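Local coordinates for protein predicted acyltransferase with acyl-CoA N-acyltransferase domain (Escherichia coli, PDB 4RS2) that binds coenzyme A through a GNAT fold and probably transfers acyl groups, and when overexpressed suppresses silencing of multiple RNA targets by the small RNA RhyB, at residues A[108-111]-A[112-116]. Sequence-based numbering, arbitrary orientation. Where two conformers were deposited one is given.
Sequences LVYE and GLDSL
Tyr110 and Asp114, like Val109 with Leu113 and Glu111 with Ser115, meet as i to i+4 neighbours on successive turns of helix 104-118, which connects the parallel strands 87-95 and 123-127. Four i to i+4 backbone bonds join 108-111 to 112-116, the straightest from Leu113 N to Val109 O (2.9 Å, N-H...O 174°). Apolar Val109 and Leu113 fit the side that packs on the sheet: Val109 CG1 lies beside Leu113 CD1 at 4.1 Å, both side chains pointing the same way, with Val109 reaching Met90 and Leu93 and Leu113 reaching Phe75. Gly112, without a side chain, fits a buried place tight against Leu108 O. Tyr110 and Asp114 face outward. One water, 2.6 Å from Tyr110 OH, donates to Asp114 OD1 at 2.9 Å; Asp114 CG stands anti to the backbone N (chi1 -170°), bringing the acid round to this water. At the edge, Ser115 and Glu111 touch Leu58 and Leu60 of strand 58-63. Ser115 OG, beside its own backbone N at chi1 -74°, turns back to Glu111 O (3.1 Å), which Ser115 N reaches from the opposite face. Such an amphipathic beta-alpha-beta crossover helix, with Leu108's side chain about 7 Å from bound coenzyme A, is characteristic of the GNAT fold.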
ATOM      1  N   LEU A 108      -3.003   8.326  -3.962  1.00  9.59           N
ATOM      2  CA  LEU A 108      -1.973   7.301  -4.069  1.00  9.54           C
ATOM      3  C   LEU A 108      -2.582   5.902  -4.147  1.00  9.43           C
ATOM      4  O   LEU A 108      -2.168   5.056  -4.960  1.00  9.73           O
ATOM      5  CB  LEU A 108      -1.053   7.387  -2.852  1.00  9.65           C
ATOM      6  CG  LEU A 108      -0.042   8.525  -2.844  1.00 10.35           C
ATOM      7  CD1 LEU A 108       0.526   8.749  -1.469  1.00 10.71           C
ATOM      8  CD2 LEU A 108       1.067   8.184  -3.808  1.00 11.41           C
ATOM      9  N   VAL A 109      -3.572   5.652  -3.318  1.00  8.91           N
ATOM     10  CA  VAL A 109      -4.212   4.349  -3.356  1.00  9.02           C
ATOM     11  C   VAL A 109      -4.956   4.157  -4.686  1.00  8.74           C
ATOM     12  O   VAL A 109      -4.858   3.099  -5.335  1.00  9.38           O
ATOM     13  CB  VAL A 109      -5.173   4.185  -2.156  1.00  8.82           C
ATOM     14  CG1 VAL A 109      -5.943   2.861  -2.231  1.00  9.40           C
ATOM     15  CG2 VAL A 109      -4.377   4.279  -0.868  1.00  9.00           C
ATOM     16  N   TYR A 110      -5.690   5.172  -5.115  1.00  9.07           N
ATOM     17  CA  TYR A 110      -6.444   5.045  -6.362  1.00  9.96           C
ATOM     18  C   TYR A 110      -5.519   4.763  -7.538  1.00 10.55           C
ATOM     19  O   TYR A 110      -5.772   3.866  -8.335  1.00 10.51           O
ATOM     20  CB  TYR A 110      -7.299   6.301  -6.677  1.00 10.75           C
ATOM     21  CG  TYR A 110      -8.106   6.101  -7.940  1.00 11.84           C
ATOM     22  CD1 TYR A 110      -9.332   5.476  -7.900  1.00 12.71           C
ATOM     23  CD2 TYR A 110      -7.624   6.504  -9.167  1.00 12.52           C
ATOM     24  CE1 TYR A 110     -10.067   5.236  -9.056  1.00 13.84           C
ATOM     25  CE2 TYR A 110      -8.353   6.289 -10.327  1.00 14.19           C
ATOM     26  CZ  TYR A 110      -9.579   5.654 -10.260  1.00 14.50           C
ATOM     27  OH  TYR A 110     -10.338   5.436 -11.416  1.00 17.43           O
ATOM     28  N   GLU A 111      -4.454   5.557  -7.655  0.50 11.39           N
ATOM     29  CA  GLU A 111      -3.518   5.400  -8.768  0.50 11.81           C
ATOM     30  C   GLU A 111      -2.795   4.069  -8.663  0.50 11.29           C
ATOM     31  O   GLU A 111      -2.528   3.428  -9.673  0.50 11.36           O
ATOM     32  CB  GLU A 111      -2.509   6.560  -8.873  0.50 12.99           C
ATOM     33  CG  GLU A 111      -1.499   6.344 -10.002  0.50 13.90           C
ATOM     34  CD  GLU A 111      -0.741   7.597 -10.442  0.50 15.83           C
ATOM     35  OE1 GLU A 111      -1.178   8.742 -10.150  0.50 15.88           O
ATOM     36  OE2 GLU A 111       0.301   7.425 -11.119  0.50 17.75           O
ATOM     37  N   GLY A 112      -2.460   3.656  -7.447  1.00 10.19           N
ATOM     38  CA  GLY A 112      -1.804   2.358  -7.252  1.00 10.11           C
ATOM     39  C   GLY A 112      -2.665   1.231  -7.807  1.00  9.95           C
ATOM     40  O   GLY A 112      -2.231   0.382  -8.590  1.00  9.39           O
ATOM     41  N   LEU A 113      -3.909   1.210  -7.354  1.00  9.81           N
ATOM     42  CA  LEU A 113      -4.860   0.207  -7.778  1.00 10.79           C
ATOM     43  C   LEU A 113      -5.118   0.272  -9.281  1.00 11.14           C
ATOM     44  O   LEU A 113      -5.253  -0.772  -9.932  1.00 12.05           O
ATOM     45  CB  LEU A 113      -6.157   0.298  -6.966  1.00 11.69           C
ATOM     46  CG  LEU A 113      -6.155  -0.554  -5.662  1.00 12.26           C
ATOM     47  CD1 LEU A 113      -4.958  -0.285  -4.739  1.00 12.10           C
ATOM     48  CD2 LEU A 113      -7.475  -0.463  -4.894  1.00 12.56           C
ATOM     49  N   ASP A 114      -5.201   1.481  -9.830  1.00 11.30           N
ATOM     50  CA  ASP A 114      -5.429   1.644 -11.275  1.00 13.23           C
ATOM     51  C   ASP A 114      -4.248   1.088 -12.082  1.00 13.11           C
ATOM     52  O   ASP A 114      -4.451   0.411 -13.084  1.00 13.15           O
ATOM     53  CB  ASP A 114      -5.635   3.111 -11.596  1.00 14.84           C
ATOM     54  CG  ASP A 114      -6.118   3.330 -12.998  1.00 18.35           C
ATOM     55  OD1 ASP A 114      -7.225   2.850 -13.314  1.00 21.75           O
ATOM     56  OD2 ASP A 114      -5.397   3.996 -13.753  1.00 24.67           O
ATOM     57  N   SER A 115      -3.034   1.375 -11.624  1.00 12.63           N
ATOM     58  CA  SER A 115      -1.818   0.882 -12.267  1.00 13.80           C
ATOM     59  C   SER A 115      -1.769  -0.653 -12.198  1.00 13.51           C
ATOM     60  O   SER A 115      -1.444  -1.358 -13.193  1.00 14.65           O
ATOM     61  CB  SER A 115      -0.594   1.496 -11.595  1.00 14.72           C
ATOM     62  OG  SER A 115      -0.459   2.866 -11.969  1.00 19.44           O
ATOM     63  N   LEU A 116      -2.090  -1.180 -11.041  1.00 12.65           N
ATOM     64  CA  LEU A 116      -2.048  -2.633 -10.862  1.00 12.48           C
ATOM     65  C   LEU A 116      -3.047  -3.323 -11.800  1.00 13.15           C
ATOM     66  O   LEU A 116      -2.735  -4.345 -12.403  1.00 13.90           O
ATOM     67  CB  LEU A 116      -2.253  -2.997  -9.407  1.00 12.14           C
ATOM     68  CG  LEU A 116      -1.102  -2.592  -8.508  1.00 12.21           C
ATOM     69  CD1 LEU A 116      -1.593  -2.548  -7.096  1.00 11.67           C
ATOM     70  CD2 LEU A 116       0.105  -3.517  -8.632  1.00 12.77           C
TER
HETATM   71  O   HOH W   1      -9.040   5.092 -13.686  1.00 24.72           O